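Local atomic coordinates of penicillin-binding protein 1A (Mycobacterium tuberculosis, PDB entry 5CXW), a protein that builds cross-linked peptidoglycan for the mycobacterial cell wall, polymerising glycan strands and joining their peptides, the second step through the penicillin-sensitive transpeptidase domain described here. Residues I128-V133 with L151-Y156; L114-D119 with Y156-K161. One frame throughout, in Å; residues are numbered along the deposited sequence. Where two conformers were deposited one is given.

Both contacts lie in the transpeptidase domain and meet on helix 152-161: contact 1 uses its first turn and the residue before it, contact 2 its later turns, with Y156 common to both. Their centres are about 12 Å apart. Along the chain L114-D119 comes first, then I128-V133, then the helix, so the pair 128-133/151-156 falls within the span bracketed by contact 2. The two also touch directly, S154 OG lying 3.8 Å from D119 O. Contact 1 borders the penicillin V site through V133 and N152; contact 2 packs the same helix against strand 117-119, away from that site.

Contact 1: residues I128-V133 with L151-Y156; sequences IKITNV and LNTSYY. With 35P ((2R,4S)-5,5-dimethyl-2-{(1R)-2-oxo-1-[(phenoxyacetyl)amino]ethyl}-1,3-thiazolidine-4-carboxylic acid), chain C.
N132 OD1 receives the backbone N-H of T153 (3.0 Å), an in-plane bond on a lone pair with an N-H...O angle of 163°, and also lies 2.8 Å from N152 N. It is placed at the start of the helix, whose first backbone N-H groups have no preceding turn to bond to. The other branch donates: N132 ND2 reaches T153 OG1 at 3.1 Å, and it also bonds to the carbonyl of E136. T153 OG1 stands between the backbone N and the carbonyl carbon (chi1 55°) and has a second partner in the carbonyl of S120. N132 thus holds T153 twice, through its backbone N-H and its hydroxyl, using both ends of the amide.

Beside this pair, I130 crosses the Y156 ring at about a right angle. I130 CG1 lies 3.8 Å from the centroid of the Y156 ring, almost on the normal, a CH-pi contact; I130 CD1 extends over the same face to the phenolic end, 3.6 Å from Y156 CZ.

N152 turns to the active site. Its ND2 makes a weak bond to O18 of the opened penicillin V (3.1 Å) and a hydrogen bond to a water that also accepts from T131 N, while OD1 takes K100 NZ. N152 is consistent with the asparagine of the (S/Y)xN motif of penicillin-binding enzymes, close to S97, the probable acylated serine. V133 CG2 approaches the thiazolidine sulfur S11 (3.4 Å).

Strand 128-130 pairs with strand 123-125, whose L123 and V125 also pack on T153 and Y156 respectively, while helices 143-149 and 100-109 flank helix 152-161 through Y155.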
# COMPACT_ATOMS: atom_id res chain seq x y z
N ILE A 128 3.57 19.37 -18.48
CA ILE A 128 2.41 18.63 -18.05
C ILE A 128 1.66 19.49 -17.04
O ILE A 128 2.25 19.94 -16.02
CB ILE A 128 2.80 17.32 -17.38
CG1 ILE A 128 3.68 16.47 -18.35
CG2 ILE A 128 1.57 16.57 -16.95
CD1 ILE A 128 4.33 15.29 -17.73
N LYS A 129 0.36 19.66 -17.29
CA LYS A 129 -0.46 20.42 -16.40
C LYS A 129 -0.78 19.64 -15.11
O LYS A 129 -1.43 18.62 -15.19
CB LYS A 129 -1.76 20.80 -17.11
CG LYS A 129 -1.60 21.85 -18.21
CD LYS A 129 -3.01 22.27 -18.68
CE LYS A 129 -3.06 22.86 -20.08
NZ LYS A 129 -1.86 23.69 -20.38
N ILE A 130 -0.44 20.18 -13.94
CA ILE A 130 -0.69 19.53 -12.66
C ILE A 130 -1.87 20.25 -12.01
O ILE A 130 -1.86 21.48 -11.78
CB ILE A 130 0.56 19.54 -11.71
CG1 ILE A 130 1.79 19.01 -12.46
CG2 ILE A 130 0.28 18.74 -10.47
CD1 ILE A 130 1.63 17.65 -13.11
N THR A 131 -2.92 19.49 -11.68
CA THR A 131 -4.11 20.08 -11.08
C THR A 131 -4.64 19.11 -10.03
O THR A 131 -4.30 17.90 -10.03
CB THR A 131 -5.28 20.35 -12.08
OG1 THR A 131 -5.60 19.12 -12.71
CG2 THR A 131 -4.86 21.26 -13.18
N ASN A 132 -5.55 19.64 -9.23
CA ASN A 132 -6.23 18.85 -8.20
C ASN A 132 -7.62 18.53 -8.64
O ASN A 132 -8.23 19.30 -9.39
CB ASN A 132 -6.26 19.65 -6.92
CG ASN A 132 -4.88 20.02 -6.46
OD1 ASN A 132 -3.93 19.23 -6.61
ND2 ASN A 132 -4.74 21.19 -5.91
N VAL A 133 -8.12 17.37 -8.20
CA VAL A 133 -9.49 16.95 -8.54
C VAL A 133 -10.49 18.04 -8.16
O VAL A 133 -10.42 18.58 -7.05
CB VAL A 133 -9.88 15.63 -7.84
CG1 VAL A 133 -11.39 15.48 -7.79
CG2 VAL A 133 -9.25 14.45 -8.55
N LEU A 151 -3.65 16.76 -2.32
CA LEU A 151 -3.40 17.78 -3.33
C LEU A 151 -2.22 17.43 -4.21
O LEU A 151 -1.09 17.43 -3.74
CB LEU A 151 -3.25 19.14 -2.67
CG LEU A 151 -4.43 19.53 -1.77
CD1 LEU A 151 -4.09 20.86 -1.10
CD2 LEU A 151 -5.71 19.60 -2.53
N ASN A 152 -2.47 17.15 -5.48
CA ASN A 152 -1.41 16.83 -6.46
C ASN A 152 -0.42 17.98 -6.60
O ASN A 152 0.80 17.76 -6.71
CB ASN A 152 -1.99 16.55 -7.82
CG ASN A 152 -2.63 15.21 -7.94
OD1 ASN A 152 -2.88 14.48 -6.96
ND2 ASN A 152 -2.95 14.85 -9.22
N THR A 153 -0.93 19.20 -6.64
CA THR A 153 -0.08 20.36 -6.93
C THR A 153 0.92 20.52 -5.77
O THR A 153 2.15 20.69 -5.98
CB THR A 153 -0.94 21.61 -7.07
OG1 THR A 153 -1.72 21.75 -5.90
CG2 THR A 153 -1.83 21.55 -8.31
N SER A 154 0.43 20.45 -4.53
CA SER A 154 1.28 20.64 -3.37
C SER A 154 2.37 19.57 -3.29
O SER A 154 3.53 19.85 -2.98
CB SER A 154 0.41 20.52 -2.12
OG SER A 154 -0.67 21.46 -2.12
N TYR A 155 1.98 18.33 -3.58
CA TYR A 155 2.92 17.19 -3.50
C TYR A 155 3.96 17.27 -4.64
O TYR A 155 5.08 16.83 -4.48
CB TYR A 155 2.19 15.81 -3.35
CG TYR A 155 2.13 15.57 -1.86
CD1 TYR A 155 1.24 16.26 -1.04
CD2 TYR A 155 3.05 14.76 -1.25
CE1 TYR A 155 1.29 16.14 0.36
CE2 TYR A 155 3.15 14.62 0.12
CZ TYR A 155 2.27 15.31 0.94
OH TYR A 155 2.39 15.23 2.29
N TYR A 156 3.56 17.76 -5.82
CA TYR A 156 4.54 18.04 -6.90
C TYR A 156 5.55 19.08 -6.43
O TYR A 156 6.77 18.87 -6.58
CB TYR A 156 3.84 18.53 -8.16
CG TYR A 156 4.11 17.71 -9.38
CD1 TYR A 156 3.38 16.59 -9.63
CD2 TYR A 156 5.08 18.07 -10.31
CE1 TYR A 156 3.61 15.80 -10.74
CE2 TYR A 156 5.27 17.33 -11.46
CZ TYR A 156 4.55 16.18 -11.65
OH TYR A 156 4.70 15.44 -12.83
C24 35P C . -7.54 13.33 -13.23
C23 35P C . -8.39 13.17 -14.32
C22 35P C . -9.28 12.12 -14.36
C21 35P C . -9.35 11.20 -13.32
C20 35P C . -8.52 11.33 -12.23
C19 35P C . -7.61 12.42 -12.18
O1 35P C . -6.76 12.62 -11.11
C2 35P C . -6.97 11.88 -9.92
C3 35P C . -6.13 12.48 -8.82
O18 35P C . -5.82 13.67 -8.87
N4 35P C . -5.81 11.64 -7.85
C5 35P C . -5.06 12.07 -6.68
C6 35P C . -4.38 10.88 -6.14
O17 35P C . -4.72 9.70 -6.35
C8 35P C . -5.95 12.71 -5.53
N7 35P C . -6.13 11.58 -4.67
S11 35P C . -7.53 13.26 -5.88
C10 35P C . -8.43 12.04 -5.05
C12 35P C . -9.60 11.55 -5.91
C15 35P C . -9.01 12.50 -3.74
C9 35P C . -7.41 10.92 -4.86
C13 35P C . -7.61 9.90 -3.79
O14 35P C . -6.99 10.11 -2.70
O16 35P C . -8.32 8.91 -4.06
O HOH W 1 -2.21 16.38 -11.76

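Contact 2: residues L114-D119 with Y156-K161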
# COMPACT_ATOMS: atom_id res chain seq x y z
N LEU A 114 6.13 18.40 9.09
CA LEU A 114 4.68 18.42 8.77
C LEU A 114 4.09 19.80 8.62
O LEU A 114 3.11 19.97 7.93
CB LEU A 114 3.88 17.58 9.76
CG LEU A 114 4.15 16.12 9.80
CD1 LEU A 114 3.19 15.44 10.75
CD2 LEU A 114 4.13 15.42 8.44
N GLY A 115 4.71 20.80 9.25
CA GLY A 115 4.25 22.16 9.18
C GLY A 115 4.80 23.00 8.03
O GLY A 115 4.45 24.20 7.94
N TYR A 116 5.59 22.40 7.15
CA TYR A 116 6.13 23.08 5.97
C TYR A 116 4.96 23.53 5.09
O TYR A 116 4.16 22.71 4.65
CB TYR A 116 7.11 22.17 5.21
CG TYR A 116 7.63 22.82 3.96
CD1 TYR A 116 8.30 24.03 4.01
CD2 TYR A 116 7.44 22.21 2.72
CE1 TYR A 116 8.80 24.60 2.84
CE2 TYR A 116 7.98 22.76 1.55
CZ TYR A 116 8.59 23.95 1.60
OH TYR A 116 9.05 24.45 0.38
N GLN A 117 4.89 24.83 4.81
CA GLN A 117 3.76 25.40 4.04
C GLN A 117 4.08 25.39 2.58
O GLN A 117 5.15 25.90 2.17
CB GLN A 117 3.56 26.84 4.49
CG GLN A 117 3.10 27.00 5.91
CD GLN A 117 1.64 26.69 6.06
OE1 GLN A 117 0.84 26.93 5.15
NE2 GLN A 117 1.28 26.07 7.17
N VAL A 118 3.15 24.87 1.78
CA VAL A 118 3.31 24.69 0.33
C VAL A 118 2.14 25.32 -0.41
O VAL A 118 1.00 25.25 0.05
CB VAL A 118 3.34 23.20 -0.04
CG1 VAL A 118 3.66 23.04 -1.52
CG2 VAL A 118 4.37 22.48 0.79
N ASP A 119 2.42 25.99 -1.54
CA ASP A 119 1.37 26.56 -2.37
C ASP A 119 0.61 25.41 -3.06
O ASP A 119 1.23 24.49 -3.51
CB ASP A 119 2.03 27.44 -3.43
CG ASP A 119 1.02 28.09 -4.37
OD1 ASP A 119 -0.17 28.11 -4.16
OD2 ASP A 119 1.49 28.70 -5.34
N TYR A 156 3.56 17.76 -5.82
CA TYR A 156 4.54 18.04 -6.90
C TYR A 156 5.55 19.08 -6.43
O TYR A 156 6.77 18.87 -6.58
CB TYR A 156 3.84 18.53 -8.16
CG TYR A 156 4.11 17.71 -9.38
CD1 TYR A 156 3.38 16.59 -9.63
CD2 TYR A 156 5.08 18.07 -10.31
CE1 TYR A 156 3.61 15.80 -10.74
CE2 TYR A 156 5.27 17.33 -11.46
CZ TYR A 156 4.55 16.18 -11.65
OH TYR A 156 4.70 15.44 -12.83
N ARG A 157 5.10 20.19 -5.84
CA ARG A 157 6.01 21.18 -5.33
C ARG A 157 6.89 20.61 -4.20
O ARG A 157 8.07 21.00 -4.07
CB ARG A 157 5.29 22.45 -4.83
CG ARG A 157 4.62 23.27 -5.90
CD ARG A 157 4.20 24.61 -5.33
NE ARG A 157 3.71 25.52 -6.41
CZ ARG A 157 2.45 25.52 -6.90
NH1 ARG A 157 1.50 24.80 -6.37
NH2 ARG A 157 2.15 26.33 -7.92
N LEU A 158 6.32 19.78 -3.34
CA LEU A 158 7.11 19.22 -2.28
C LEU A 158 8.24 18.33 -2.87
O LEU A 158 9.41 18.44 -2.44
CB LEU A 158 6.28 18.39 -1.35
CG LEU A 158 7.03 17.74 -0.21
CD1 LEU A 158 7.75 18.72 0.72
CD2 LEU A 158 6.07 16.86 0.58
N MET A 159 7.89 17.49 -3.83
CA MET A 159 8.90 16.66 -4.50
C MET A 159 9.98 17.51 -5.13
O MET A 159 11.17 17.18 -5.02
CB MET A 159 8.24 15.77 -5.55
CG MET A 159 9.22 15.13 -6.54
SD MET A 159 8.35 14.21 -7.77
CE MET A 159 7.65 15.60 -8.72
N LEU A 160 9.62 18.60 -5.81
CA LEU A 160 10.62 19.44 -6.44
C LEU A 160 11.56 20.13 -5.44
O LEU A 160 12.73 20.43 -5.78
CB LEU A 160 9.99 20.42 -7.40
CG LEU A 160 9.30 19.78 -8.58
CD1 LEU A 160 8.54 20.89 -9.30
CD2 LEU A 160 10.19 19.01 -9.51
N LYS A 161 11.09 20.35 -4.23
CA LYS A 161 11.90 20.96 -3.17
C LYS A 161 12.94 19.98 -2.63
O LYS A 161 13.98 20.40 -2.09
CB LYS A 161 10.96 21.32 -2.04
CG LYS A 161 11.57 21.87 -0.75
CD LYS A 161 12.15 23.22 -0.92
CE LYS A 161 12.45 23.73 0.50
NZ LYS A 161 13.17 25.01 0.38
O HOH W 2 10.40 26.51 0.31
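R157 stacks its guanidinium on the carboxylate of D119, their planes 20° apart. D119 OD2 sits over the centre of the guanidinium face, 3.6 Å from R157 NH2, a salt bridge of charges alone because no N-H points at the oxygen. The hydrogen bond goes to the backbone instead, and is bent (131°): R157 NH1 donates to D119 O at 2.9 Å, approaching from above the carbonyl plane. S121 serves both partners, its carbonyl accepting from R157 NH1 and its hydroxyl bonding to D119 OD2. Nearer the helix, R157 CB meets V118 CG1 (3.7 Å) in one of the two conformers of V118.

Y116 makes the second junction. Its CG stands anti to the backbone N (chi1 177°), on the side of the helix, and Y116 CD2 lies 4.0 Å from L158 CD1. The phenolic end runs on to the aliphatic part of K161, Y116 OH coming 3.5 Å from K161 CE. At this partly exposed margin K161 NZ donates to a water (3.2 Å).

Strand 117-119 pairs antiparallel with strand 140-142, and I143, at the start of helix 143-149, packs against Y116, V118 and L158, joining the strand to helix 152-161.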